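Side-chain contacts in MdcD (Pseudomonas aeruginosa, PDB 5VIP), which probably serves as the beta subunit of a biotin-independent malonate decarboxylase, a carboxyltransferase-family protein taking part in decarboxylation of an ACP-bound malonyl group: residues G17-A22 against F31-D36; V59-G64 against G90-G95; A101-N104 against P109-A112; Y172-R177 against L237-K242; G211-F216 against D222-D227. All blocks are in the same frame, centred on the assembly; numbering follows the deposited sequence.

Contact 1. Residues G17-A22 against F31-D36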
# COMPACT_ATOMS: atom_id res chain seq x y z
N GLY B 17 14.89 -20.17 -8.56
CA GLY B 17 14.47 -18.91 -9.15
C GLY B 17 12.97 -18.81 -8.97
O GLY B 17 12.34 -19.80 -8.55
N ALA B 18 12.39 -17.66 -9.30
CA ALA B 18 10.96 -17.43 -9.08
C ALA B 18 10.07 -18.43 -9.82
O ALA B 18 9.09 -18.91 -9.28
CB ALA B 18 10.59 -16.01 -9.48
N ARG B 19 10.42 -18.73 -11.07
CA ARG B 19 9.61 -19.62 -11.88
C ARG B 19 9.70 -21.05 -11.33
O ARG B 19 8.71 -21.77 -11.27
CB ARG B 19 10.05 -19.54 -13.35
CG ARG B 19 9.16 -20.31 -14.33
CD ARG B 19 9.55 -20.03 -15.79
NE ARG B 19 8.98 -18.77 -16.26
CZ ARG B 19 9.65 -17.63 -16.36
NH1 ARG B 19 10.93 -17.58 -16.03
NH2 ARG B 19 9.03 -16.54 -16.81
N GLN B 20 10.89 -21.45 -10.91
CA GLN B 20 11.04 -22.76 -10.29
C GLN B 20 10.30 -22.85 -8.96
O GLN B 20 9.72 -23.88 -8.65
CB GLN B 20 12.51 -23.08 -10.06
CG GLN B 20 13.32 -23.22 -11.33
CD GLN B 20 14.79 -23.27 -11.02
OE1 GLN B 20 15.30 -22.46 -10.25
NE2 GLN B 20 15.49 -24.24 -11.61
N ARG B 21 10.34 -21.79 -8.18
CA ARG B 21 9.58 -21.78 -6.91
C ARG B 21 8.09 -22.00 -7.18
O ARG B 21 7.42 -22.76 -6.49
CB ARG B 21 9.80 -20.47 -6.15
CG ARG B 21 11.21 -20.31 -5.60
CD ARG B 21 11.38 -18.94 -4.93
NE ARG B 21 12.78 -18.69 -4.62
CZ ARG B 21 13.21 -17.79 -3.74
NH1 ARG B 21 12.36 -17.04 -3.07
NH2 ARG B 21 14.52 -17.65 -3.53
N ALA B 22 7.59 -21.32 -8.21
CA ALA B 22 6.16 -21.40 -8.54
C ALA B 22 5.78 -22.81 -8.98
O ALA B 22 4.76 -23.36 -8.55
CB ALA B 22 5.82 -20.39 -9.63
N PHE B 31 0.87 -26.60 -13.06
CA PHE B 31 1.53 -25.32 -13.34
C PHE B 31 1.32 -24.84 -14.77
O PHE B 31 1.69 -25.50 -15.73
CB PHE B 31 3.03 -25.42 -13.04
CG PHE B 31 3.80 -24.18 -13.41
CD1 PHE B 31 3.90 -23.12 -12.52
CD2 PHE B 31 4.44 -24.08 -14.63
CE1 PHE B 31 4.63 -21.98 -12.85
CE2 PHE B 31 5.16 -22.94 -14.97
CZ PHE B 31 5.25 -21.89 -14.08
N ARG B 32 0.78 -23.64 -14.90
CA ARG B 32 0.41 -23.07 -16.18
C ARG B 32 0.75 -21.59 -16.14
O ARG B 32 0.06 -20.82 -15.45
CB ARG B 32 -1.09 -23.32 -16.40
CG ARG B 32 -1.65 -22.96 -17.72
CD ARG B 32 -3.00 -23.66 -17.95
NE ARG B 32 -4.05 -23.32 -16.99
CZ ARG B 32 -4.74 -22.17 -16.99
NH1 ARG B 32 -4.44 -21.22 -17.87
NH2 ARG B 32 -5.70 -21.97 -16.10
N GLU B 33 1.82 -21.16 -16.82
CA GLU B 33 2.21 -19.75 -16.75
C GLU B 33 1.44 -18.83 -17.71
O GLU B 33 1.34 -19.11 -18.91
CB GLU B 33 3.71 -19.59 -16.99
CG GLU B 33 4.14 -18.13 -16.84
CD GLU B 33 5.64 -17.91 -16.87
OE1 GLU B 33 6.40 -18.90 -16.98
OE2 GLU B 33 6.06 -16.72 -16.75
N LEU B 34 0.90 -17.74 -17.18
CA LEU B 34 0.19 -16.76 -17.99
C LEU B 34 1.13 -15.67 -18.47
O LEU B 34 2.09 -15.34 -17.77
CB LEU B 34 -0.96 -16.11 -17.22
CG LEU B 34 -1.90 -17.03 -16.43
CD1 LEU B 34 -3.07 -16.22 -15.88
CD2 LEU B 34 -2.41 -18.19 -17.29
N LEU B 35 0.85 -15.10 -19.64
CA LEU B 35 1.63 -13.96 -20.14
C LEU B 35 3.10 -14.33 -20.18
O LEU B 35 3.97 -13.55 -19.80
CB LEU B 35 1.43 -12.71 -19.27
CG LEU B 35 0.24 -11.81 -19.60
CD1 LEU B 35 -1.08 -12.44 -19.18
CD2 LEU B 35 0.43 -10.44 -18.93
N ASP B 36 3.34 -15.56 -20.62
CA ASP B 36 4.67 -16.16 -20.66
C ASP B 36 5.71 -15.25 -21.33
O ASP B 36 5.78 -15.15 -22.55
CB ASP B 36 4.56 -17.50 -21.38
CG ASP B 36 5.80 -18.35 -21.25
OD1 ASP B 36 6.93 -17.81 -21.27
OD2 ASP B 36 5.62 -19.57 -21.10
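The charged part of this contact is a two-pronged salt bridge between R19, on the helix that begins at A18, and E33, on the edge strand 32-34. R19 presents the side of its guanidinium rather than its end: NE reaches E33 OE1 at 2.7 Å in an almost straight bond (175°), while NH2 takes E33 OE2 at 3.0 Å with more bend. Both oxygens are approached on their syn sides, and the guanidinium and carboxylate planes lie only 26° apart, so the two flat groups meet edge to edge. A bend at chi3 (-81°) turns the R19 guanidinium towards the extended E33 side chain. Two bonds to two separate oxygens restrict the rotation of both groups, although R19 is exposed and E33 partly so.

In the crotonase-like fold suggested by the family, helix 18-25 precedes the sheet, and strand 32-34 is an outermost strand within the chain, pairing its backbone with that of strand 59-66.

The apolar part lies deeper. A22 CB sits 3.8 Å from F31 CE1, approaching the ring obliquely, and R19 CG comes within 4.2 Å of F31 CZ, also obliquely. The aliphatic root of the arginine thus shares the phenylalanine with A22. A22 also packs on L73 of strand 69-76, and F31 on A62 of strand 59-66.

Contact 2. Residues V59-G64 against G90-G95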
# COMPACT_ATOMS: atom_id res chain seq x y z
N VAL B 59 8.12 -10.72 -13.25
CA VAL B 59 7.11 -11.42 -12.44
C VAL B 59 6.55 -12.64 -13.17
O VAL B 59 6.21 -12.56 -14.35
CB VAL B 59 5.93 -10.49 -12.06
CG1 VAL B 59 4.89 -11.28 -11.24
CG2 VAL B 59 6.43 -9.32 -11.23
N VAL B 60 6.46 -13.75 -12.44
CA VAL B 60 5.80 -14.95 -12.93
C VAL B 60 4.37 -14.99 -12.40
O VAL B 60 4.15 -14.95 -11.19
CB VAL B 60 6.55 -16.22 -12.49
CG1 VAL B 60 5.86 -17.47 -13.06
CG2 VAL B 60 8.01 -16.16 -12.92
N VAL B 61 3.39 -15.04 -13.28
CA VAL B 61 2.02 -15.29 -12.85
C VAL B 61 1.63 -16.66 -13.37
O VAL B 61 1.73 -16.93 -14.58
CB VAL B 61 1.03 -14.23 -13.34
CG1 VAL B 61 -0.40 -14.71 -13.13
CG2 VAL B 61 1.28 -12.91 -12.62
N ALA B 62 1.23 -17.54 -12.46
CA ALA B 62 0.92 -18.91 -12.86
C ALA B 62 -0.39 -19.37 -12.28
O ALA B 62 -0.74 -19.02 -11.16
CB ALA B 62 2.04 -19.84 -12.42
N ARG B 63 -1.12 -20.16 -13.06
CA ARG B 63 -2.34 -20.80 -12.60
C ARG B 63 -2.01 -22.25 -12.27
O ARG B 63 -1.05 -22.83 -12.80
CB ARG B 63 -3.43 -20.69 -13.66
CG ARG B 63 -4.02 -19.28 -13.80
CD ARG B 63 -5.06 -19.03 -12.70
NE ARG B 63 -6.38 -19.42 -13.18
CZ ARG B 63 -7.27 -20.11 -12.50
NH1 ARG B 63 -7.03 -20.51 -11.25
NH2 ARG B 63 -8.43 -20.40 -13.08
N GLY B 64 -2.79 -22.84 -11.36
CA GLY B 64 -2.54 -24.21 -10.97
C GLY B 64 -3.49 -24.63 -9.89
O GLY B 64 -4.51 -23.97 -9.66
N GLY B 90 3.69 -4.81 -12.24
CA GLY B 90 2.70 -4.40 -11.25
C GLY B 90 1.28 -4.79 -11.63
O GLY B 90 0.52 -5.26 -10.79
N ALA B 91 0.92 -4.59 -12.90
CA ALA B 91 -0.41 -4.95 -13.39
C ALA B 91 -0.62 -6.46 -13.43
O ALA B 91 -1.76 -6.94 -13.26
CB ALA B 91 -0.64 -4.36 -14.76
N LYS B 92 0.44 -7.22 -13.67
CA LYS B 92 0.32 -8.68 -13.67
C LYS B 92 -0.12 -9.17 -12.29
O LYS B 92 -0.99 -10.02 -12.17
CB LYS B 92 1.65 -9.33 -14.07
CG LYS B 92 1.93 -9.25 -15.58
CD LYS B 92 3.30 -9.80 -15.95
CE LYS B 92 3.33 -11.32 -15.91
NZ LYS B 92 4.61 -11.89 -16.45
N ILE B 93 0.47 -8.60 -11.24
CA ILE B 93 0.13 -9.03 -9.89
C ILE B 93 -1.27 -8.56 -9.53
O ILE B 93 -2.09 -9.34 -9.07
CB ILE B 93 1.15 -8.52 -8.87
CG1 ILE B 93 2.56 -9.04 -9.21
CG2 ILE B 93 0.73 -8.94 -7.45
CD1 ILE B 93 3.66 -8.41 -8.36
N ALA B 94 -1.54 -7.27 -9.74
CA ALA B 94 -2.85 -6.70 -9.42
C ALA B 94 -3.96 -7.42 -10.17
O ALA B 94 -4.99 -7.77 -9.58
CB ALA B 94 -2.88 -5.19 -9.74
N GLY B 95 -3.74 -7.65 -11.46
CA GLY B 95 -4.75 -8.29 -12.28
C GLY B 95 -5.01 -9.74 -11.90
O GLY B 95 -6.15 -10.21 -11.97
O HOH W 1 4.07 -14.78 -16.17
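V59 and I93 meet at about a right angle, with V59 CG1 lying 3.8 Å from I93 CG1 and V59 CG2 brushing the I93 CD1 methyl at 4.1 Å. I93 leaves the helix beside the strand, and its CG1, anti to the carbonyl carbon (chi1 -60°), brings the end of the side chain onto V59. V61 meets the residue just before it in the helix, K92. Its CG2 branch rests 3.9 Å from K92 CB and 3.7 Å from K92 O, so a single methyl covers both the root of the lysine and its carbonyl.

The lysine itself runs back beside the strand. A bend at chi3 (76°) carries K92 NZ to V59 O, 2.7 Å away and tilted 23° from the carbonyl plane. One water accepts from K92 NZ and from V61 N, 3.0 Å away in each case, bridging the ammonium to the next inward-facing residue of the strand. Strand 59-66 pairs antiparallel with strand 69-76, and helix 87-105 packs on this part of the sheet, in a domain of the ClpP/crotonase clan.

D57 completes the lysine's setting through a salt bridge from its OD2 to NZ. A buried ammonium met by a carbonyl, a water and a carboxylate has its hydrogen-bonding needs well supplied, and the carboxylate probably helps to keep it protonated.

Contact 3. Residues A101-N104 against P109-A112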
# COMPACT_ATOMS: atom_id res chain seq x y z
N ALA B 101 -10.48 -12.57 -7.07
CA ALA B 101 -11.65 -12.05 -6.36
C ALA B 101 -12.90 -12.28 -7.21
O ALA B 101 -13.95 -12.68 -6.70
CB ALA B 101 -11.46 -10.57 -6.04
N GLU B 102 -12.80 -12.02 -8.51
CA GLU B 102 -13.92 -12.23 -9.43
C GLU B 102 -14.37 -13.70 -9.42
O GLU B 102 -15.57 -13.99 -9.36
CB GLU B 102 -13.52 -11.78 -10.84
CG GLU B 102 -14.63 -11.76 -11.86
CD GLU B 102 -14.24 -10.93 -13.09
OE1 GLU B 102 -14.63 -11.32 -14.21
OE2 GLU B 102 -13.55 -9.90 -12.92
N ASP B 103 -13.41 -14.63 -9.44
CA ASP B 103 -13.69 -16.06 -9.31
C ASP B 103 -14.54 -16.32 -8.07
O ASP B 103 -15.56 -17.01 -8.13
CB ASP B 103 -12.39 -16.88 -9.21
CG ASP B 103 -11.90 -17.37 -10.56
OD1 ASP B 103 -12.63 -17.22 -11.56
OD2 ASP B 103 -10.77 -17.92 -10.61
N ASN B 104 -14.12 -15.78 -6.94
CA ASN B 104 -14.81 -16.04 -5.68
C ASN B 104 -16.23 -15.49 -5.69
O ASN B 104 -17.14 -16.12 -5.15
CB ASN B 104 -14.02 -15.46 -4.50
CG ASN B 104 -12.93 -16.41 -4.03
OD1 ASN B 104 -13.19 -17.30 -3.22
ND2 ASN B 104 -11.73 -16.26 -4.56
N PRO B 109 -13.54 -20.91 -5.49
CA PRO B 109 -12.75 -20.50 -4.32
C PRO B 109 -11.26 -20.34 -4.61
O PRO B 109 -10.41 -20.94 -3.94
CB PRO B 109 -12.99 -21.64 -3.33
CG PRO B 109 -13.18 -22.85 -4.22
CD PRO B 109 -13.94 -22.34 -5.42
N THR B 110 -10.94 -19.51 -5.59
CA THR B 110 -9.55 -19.35 -6.01
C THR B 110 -8.69 -18.69 -4.93
O THR B 110 -9.07 -17.68 -4.34
CB THR B 110 -9.48 -18.55 -7.31
OG1 THR B 110 -10.16 -19.30 -8.32
CG2 THR B 110 -8.02 -18.33 -7.74
N ARG B 111 -7.55 -19.31 -4.67
CA ARG B 111 -6.60 -18.91 -3.65
C ARG B 111 -5.42 -18.21 -4.30
O ARG B 111 -4.93 -18.67 -5.32
CB ARG B 111 -6.12 -20.14 -2.86
CG ARG B 111 -7.22 -21.14 -2.47
CD ARG B 111 -6.64 -22.51 -2.20
NE ARG B 111 -7.31 -23.23 -1.10
CZ ARG B 111 -6.83 -24.33 -0.53
NH1 ARG B 111 -5.66 -24.86 -0.95
NH2 ARG B 111 -7.49 -24.91 0.47
N ALA B 112 -4.93 -17.12 -3.71
CA ALA B 112 -3.78 -16.41 -4.26
C ALA B 112 -2.56 -16.55 -3.35
O ALA B 112 -2.65 -16.34 -2.12
CB ALA B 112 -4.10 -14.92 -4.50
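D103 leans from the helix toward T110, and its side chain makes contact along most of its length. Starting at the root, D103 CB lies 3.9 Å from T110 CB and 3.4 Å from T110 OG1. Further out, D103 CG passes the same hydroxyl at 3.4 Å. At the tip, D103 OD2 accepts a hydrogen bond from T110 OG1 at 2.7 Å. The hydroxyl reaches that oxygen on its anti side, 30° out of the carboxylate plane. OD2 is shared, for an aromatic side chain of another protein chain also bonds to it, so the oxygen links T110 to the subunit interface.

One residue on, N104 works through its amide. Its CG lies anti to the carbonyl carbon (chi1 -84°), which brings the end of the amide to T110. ND2 donates to T110 O at 3.0 Å, the oxygen lying practically in the amide plane of N104 and offering a lone pair in the plane of its own carbonyl. ND2 also bonds to A100 O one turn back in the same helix, so the amide ties its own helix to the segment that follows it, and this double use fixes the rotation of the group. N104 OD1 comes to 3.4 Å from P109 CA and takes a weak bond from Q147 NE2.

T110 thereby has its hydroxyl and its carbonyl engaged by successive residues of one helix. The pairing belongs to a beta-alpha-beta crossover, in which helix 87-105 connects the parallel strands 69-76 and 111-115, and these bonds close the turn leading from the helix into the second strand.

Contact 4. Residues Y172-R177 against L237-K242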
# COMPACT_ATOMS: atom_id res chain seq x y z
N TYR B 172 -1.73 -14.32 5.95
CA TYR B 172 -0.62 -15.05 6.56
C TYR B 172 0.69 -14.69 5.89
O TYR B 172 0.75 -14.63 4.66
CB TYR B 172 -0.85 -16.57 6.46
CG TYR B 172 -2.16 -16.98 7.09
CD1 TYR B 172 -2.33 -16.92 8.47
CD2 TYR B 172 -3.22 -17.39 6.30
CE1 TYR B 172 -3.55 -17.28 9.05
CE2 TYR B 172 -4.44 -17.75 6.87
CZ TYR B 172 -4.60 -17.69 8.24
OH TYR B 172 -5.81 -18.06 8.79
N VAL B 173 1.72 -14.48 6.70
CA VAL B 173 3.06 -14.17 6.20
C VAL B 173 4.05 -15.24 6.67
O VAL B 173 4.23 -15.44 7.88
CB VAL B 173 3.56 -12.78 6.67
CG1 VAL B 173 4.99 -12.56 6.20
CG2 VAL B 173 2.63 -11.68 6.16
N LEU B 174 4.66 -15.93 5.71
CA LEU B 174 5.58 -17.02 6.05
C LEU B 174 6.98 -16.59 5.67
O LEU B 174 7.21 -16.08 4.58
CB LEU B 174 5.20 -18.32 5.32
CG LEU B 174 3.71 -18.68 5.20
CD1 LEU B 174 3.50 -20.07 4.60
CD2 LEU B 174 2.98 -18.50 6.50
N VAL B 175 7.93 -16.79 6.58
CA VAL B 175 9.29 -16.35 6.33
C VAL B 175 10.31 -17.45 6.62
O VAL B 175 10.05 -18.37 7.40
CB VAL B 175 9.65 -15.11 7.17
CG1 VAL B 175 8.77 -13.91 6.78
CG2 VAL B 175 9.52 -15.43 8.67
N THR B 176 11.48 -17.35 5.99
CA THR B 176 12.60 -18.22 6.29
C THR B 176 13.63 -17.44 7.11
O THR B 176 13.47 -16.24 7.33
CB THR B 176 13.28 -18.75 5.01
OG1 THR B 176 13.81 -17.64 4.27
CG2 THR B 176 12.28 -19.49 4.14
N ARG B 177 14.68 -18.13 7.54
CA ARG B 177 15.79 -17.46 8.23
C ARG B 177 16.47 -16.41 7.35
O ARG B 177 16.89 -15.36 7.84
CB ARG B 177 16.82 -18.49 8.69
CG ARG B 177 17.99 -17.86 9.43
CD ARG B 177 18.68 -18.82 10.41
NE ARG B 177 19.43 -18.09 11.44
CZ ARG B 177 20.44 -17.26 11.21
NH1 ARG B 177 20.88 -17.04 9.98
NH2 ARG B 177 21.04 -16.65 12.23
N LEU B 237 0.06 -24.86 2.17
CA LEU B 237 -1.20 -25.57 2.07
C LEU B 237 -1.99 -25.56 3.40
O LEU B 237 -3.22 -25.42 3.39
CB LEU B 237 -0.96 -27.01 1.62
CG LEU B 237 -0.47 -27.21 0.18
CD1 LEU B 237 -0.38 -28.70 -0.13
CD2 LEU B 237 -1.37 -26.51 -0.81
N ALA B 238 -1.29 -25.69 4.52
CA ALA B 238 -1.94 -25.69 5.83
C ALA B 238 -2.59 -24.35 6.10
O ALA B 238 -3.68 -24.28 6.65
CB ALA B 238 -0.94 -26.03 6.93
N TYR B 239 -1.93 -23.27 5.68
CA TYR B 239 -2.47 -21.94 5.92
C TYR B 239 -3.67 -21.64 5.05
O TYR B 239 -4.62 -21.04 5.53
CB TYR B 239 -1.39 -20.87 5.74
CG TYR B 239 -0.61 -20.68 7.02
CD1 TYR B 239 -1.18 -20.03 8.10
CD2 TYR B 239 0.66 -21.22 7.18
CE1 TYR B 239 -0.50 -19.86 9.29
CE2 TYR B 239 1.35 -21.07 8.37
CZ TYR B 239 0.77 -20.39 9.42
OH TYR B 239 1.46 -20.24 10.61
N PHE B 240 -3.66 -22.07 3.79
CA PHE B 240 -4.87 -21.96 2.98
C PHE B 240 -6.02 -22.76 3.56
O PHE B 240 -7.16 -22.30 3.56
CB PHE B 240 -4.62 -22.40 1.53
CG PHE B 240 -3.93 -21.34 0.70
CD1 PHE B 240 -4.52 -20.10 0.53
CD2 PHE B 240 -2.71 -21.60 0.10
CE1 PHE B 240 -3.90 -19.11 -0.24
CE2 PHE B 240 -2.08 -20.61 -0.67
CZ PHE B 240 -2.67 -19.38 -0.83
N ALA B 241 -5.73 -23.96 4.06
CA ALA B 241 -6.78 -24.83 4.62
C ALA B 241 -7.36 -24.26 5.91
O ALA B 241 -8.50 -24.53 6.29
CB ALA B 241 -6.22 -26.23 4.86
N LYS B 242 -6.55 -23.46 6.59
CA LYS B 242 -6.95 -22.74 7.80
C LYS B 242 -8.04 -21.71 7.52
O LYS B 242 -8.92 -21.48 8.35
CB LYS B 242 -5.70 -22.07 8.38
CG LYS B 242 -5.80 -21.45 9.72
CD LYS B 242 -4.37 -21.20 10.17
CE LYS B 242 -4.29 -20.13 11.22
NZ LYS B 242 -4.69 -20.60 12.56
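Y172 and Y239 bring two rings together obliquely, with centroids 4.8 Å apart and planes at 44°. The ring of Y172 receives Y239 CD1 over one face, 3.3 Å from Y172 CD1 and displaced toward the rim. The ring of Y239 has L174 CD2 over a face, where the methyl makes a CH-pi contact, 3.9 Å from the centroid and 29° off the normal. The leucine and Y239 side chains lie alongside each other but point opposite ways. The leucine methyl lies over the CD2-CE2 half of the ring, on the same side of its plane as Y172: L174 CD2 is 3.6 Å from both Y239 CD2 and CE2.

K242 adds an aliphatic cover at the phenol end of Y172. Its chain starts with CG anti to the backbone N (chi1 -171°), runs extended, and bends only at chi4, so that it lies across the end of the tyrosine: K242 CG and CE each come 3.5 Å from Y172 OH. The hydroxyl bonds to G243 O just beyond the helix, while the lysine carbons lie beside it. The contact across the two segments is thus made of rings and hydrocarbon, while its polar end is served by the chain that leaves the helix.

Strand 172-176 and helix 229-242 run nearly antiparallel, the helix lying along the sheet. Y239 packs also on V150 and A223, and F240 on V150 and L113, so the helix reaches strands 111-115, 150-153, 172-176 and 223-225.

Contact 5. Residues G211-F216 against D222-D227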
# COMPACT_ATOMS: atom_id res chain seq x y z
N GLY B 211 14.89 -9.39 9.99
CA GLY B 211 15.08 -10.79 9.65
C GLY B 211 13.86 -11.64 9.97
O GLY B 211 13.07 -11.31 10.86
N GLY B 212 13.70 -12.73 9.22
CA GLY B 212 12.58 -13.63 9.43
C GLY B 212 12.38 -14.09 10.87
O GLY B 212 11.25 -14.10 11.37
N GLU B 213 13.46 -14.47 11.54
CA GLU B 213 13.37 -14.93 12.93
C GLU B 213 12.82 -13.84 13.86
O GLU B 213 11.98 -14.12 14.71
CB GLU B 213 14.73 -15.41 13.44
CG GLU B 213 14.67 -15.95 14.86
CD GLU B 213 15.97 -16.59 15.32
OE1 GLU B 213 17.05 -16.20 14.83
OE2 GLU B 213 15.90 -17.49 16.18
N GLN B 214 13.32 -12.62 13.68
CA GLN B 214 12.88 -11.46 14.45
C GLN B 214 11.40 -11.17 14.22
O GLN B 214 10.66 -10.89 15.16
CB GLN B 214 13.71 -10.22 14.08
CG GLN B 214 13.54 -8.99 15.00
CD GLN B 214 12.31 -8.12 14.69
OE1 GLN B 214 11.71 -8.22 13.61
NE2 GLN B 214 11.96 -7.24 15.62
N ARG B 215 10.98 -11.22 12.96
CA ARG B 215 9.59 -10.93 12.61
C ARG B 215 8.67 -11.94 13.26
O ARG B 215 7.61 -11.59 13.80
CB ARG B 215 9.40 -10.94 11.08
CG ARG B 215 10.18 -9.84 10.35
CD ARG B 215 10.02 -8.55 11.06
NE ARG B 215 10.25 -7.37 10.24
CZ ARG B 215 10.23 -6.13 10.73
NH1 ARG B 215 10.06 -5.96 12.03
NH2 ARG B 215 10.41 -5.08 9.94
N PHE B 216 9.06 -13.20 13.21
CA PHE B 216 8.26 -14.24 13.83
C PHE B 216 8.19 -14.03 15.34
O PHE B 216 7.12 -14.12 15.95
CB PHE B 216 8.85 -15.62 13.51
CG PHE B 216 8.11 -16.74 14.18
CD1 PHE B 216 6.78 -16.98 13.89
CD2 PHE B 216 8.74 -17.56 15.10
CE1 PHE B 216 6.08 -18.01 14.50
CE2 PHE B 216 8.05 -18.59 15.71
CZ PHE B 216 6.72 -18.81 15.42
N ASP B 222 3.75 -15.11 10.62
CA ASP B 222 2.93 -16.16 11.20
C ASP B 222 3.65 -17.49 11.36
O ASP B 222 3.32 -18.28 12.23
CB ASP B 222 1.67 -16.32 10.36
CG ASP B 222 0.86 -15.05 10.31
OD1 ASP B 222 0.15 -14.76 11.30
OD2 ASP B 222 0.96 -14.31 9.30
N ALA B 223 4.63 -17.74 10.50
CA ALA B 223 5.41 -18.96 10.62
C ALA B 223 6.84 -18.70 10.17
O ALA B 223 7.09 -17.88 9.28
CB ALA B 223 4.79 -20.09 9.80
N TYR B 224 7.76 -19.43 10.80
CA TYR B 224 9.19 -19.37 10.54
C TYR B 224 9.60 -20.71 9.94
O TYR B 224 9.58 -21.72 10.64
CB TYR B 224 9.94 -19.07 11.85
CG TYR B 224 11.45 -19.03 11.79
CD1 TYR B 224 12.11 -18.11 10.98
CD2 TYR B 224 12.22 -19.87 12.58
CE1 TYR B 224 13.49 -18.06 10.93
CE2 TYR B 224 13.61 -19.82 12.55
CZ TYR B 224 14.24 -18.91 11.72
OH TYR B 224 15.62 -18.85 11.68
N LEU B 225 9.95 -20.73 8.66
CA LEU B 225 10.13 -21.99 7.94
C LEU B 225 11.59 -22.34 7.69
O LEU B 225 12.40 -21.45 7.42
CB LEU B 225 9.41 -21.94 6.59
CG LEU B 225 7.98 -21.41 6.57
CD1 LEU B 225 7.39 -21.48 5.16
CD2 LEU B 225 7.11 -22.16 7.56
N ALA B 226 11.91 -23.63 7.74
CA ALA B 226 13.19 -24.13 7.29
C ALA B 226 13.30 -23.89 5.80
O ALA B 226 12.30 -23.89 5.10
CB ALA B 226 13.34 -25.62 7.59
N ASP B 227 14.53 -23.72 5.30
CA ASP B 227 14.72 -23.53 3.87
C ASP B 227 14.66 -24.88 3.18
O ASP B 227 15.67 -25.47 2.82
CB ASP B 227 16.05 -22.82 3.57
CG ASP B 227 16.26 -22.60 2.09
OD1 ASP B 227 15.27 -22.69 1.33
OD2 ASP B 227 17.41 -22.34 1.67
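D222, whose backbone carbonyl meets the F216 ring, holds a carboxylate oxygen, OD2, gripped by two groups: the backbone N of V173 donates to it, and R249 NH2 makes a salt bridge with it. The V173 bond ties the start of the strand-forming segment to strand 172-176, and R249 braces the same oxygen from a loop. D222 CB leaves the backbone away from the helix. Its backbone O lies 3.6 Å from F216 CE1, at the edge of the ring and near its plane.

F216 then spreads against the strand. With CG anti to the backbone N (chi1 177°), the ring passes beside the backbone of the next two residues: A223 CA lies obliquely at 4.1 Å from F216 CE1, and Y224 CB sits over one face, 3.8 Å from F216 CG. That methylene makes a CH-pi contact, 4.1 Å from the ring centroid and 27° off its normal. The side chains of F216 and Y224 cross at about a right angle, and the tyrosine ring lies against the first turn of the helix, at G212 and E213.

There Y224 CE1 approaches E213 N at 3.6 Å and E213 CB at 3.9 Å, the backbone atoms being reached obliquely, while G212, lacking a side chain, leaves G212 C 4.0 Å from Y224 CD1.

Helix 212-217 and strand 223-225 run nearly antiparallel, joined by a short connection. The arrangement is a helix followed by a strand that returns along it, in a domain of the ClpP/crotonase clan; that strand is the outermost of the sheet within this chain and lies parallel to strand 172-176.

The five contacts follow one mixed sheet, from strand 32-34 at one edge to strand 223-225 at the other, as counted within this chain. Contacts 1 and 2 lie with centres 9 Å apart and meet through backbone pairing of strands 32-34 and 59-66. Contact 3 uses the far end of the helix that contact 2 uses, with centres 13 Å apart. Contact 4 touches contact 3 through F240 against R111 and A112. Contact 5, 11 Å between centres from contact 4, is nested inside the loop that contact 4 closes, and their strands 172-176 and 223-225 are neighbours in the sheet. Contacts 3 and 5 are 27 Å apart between centres, on opposite sides of the chain's centre.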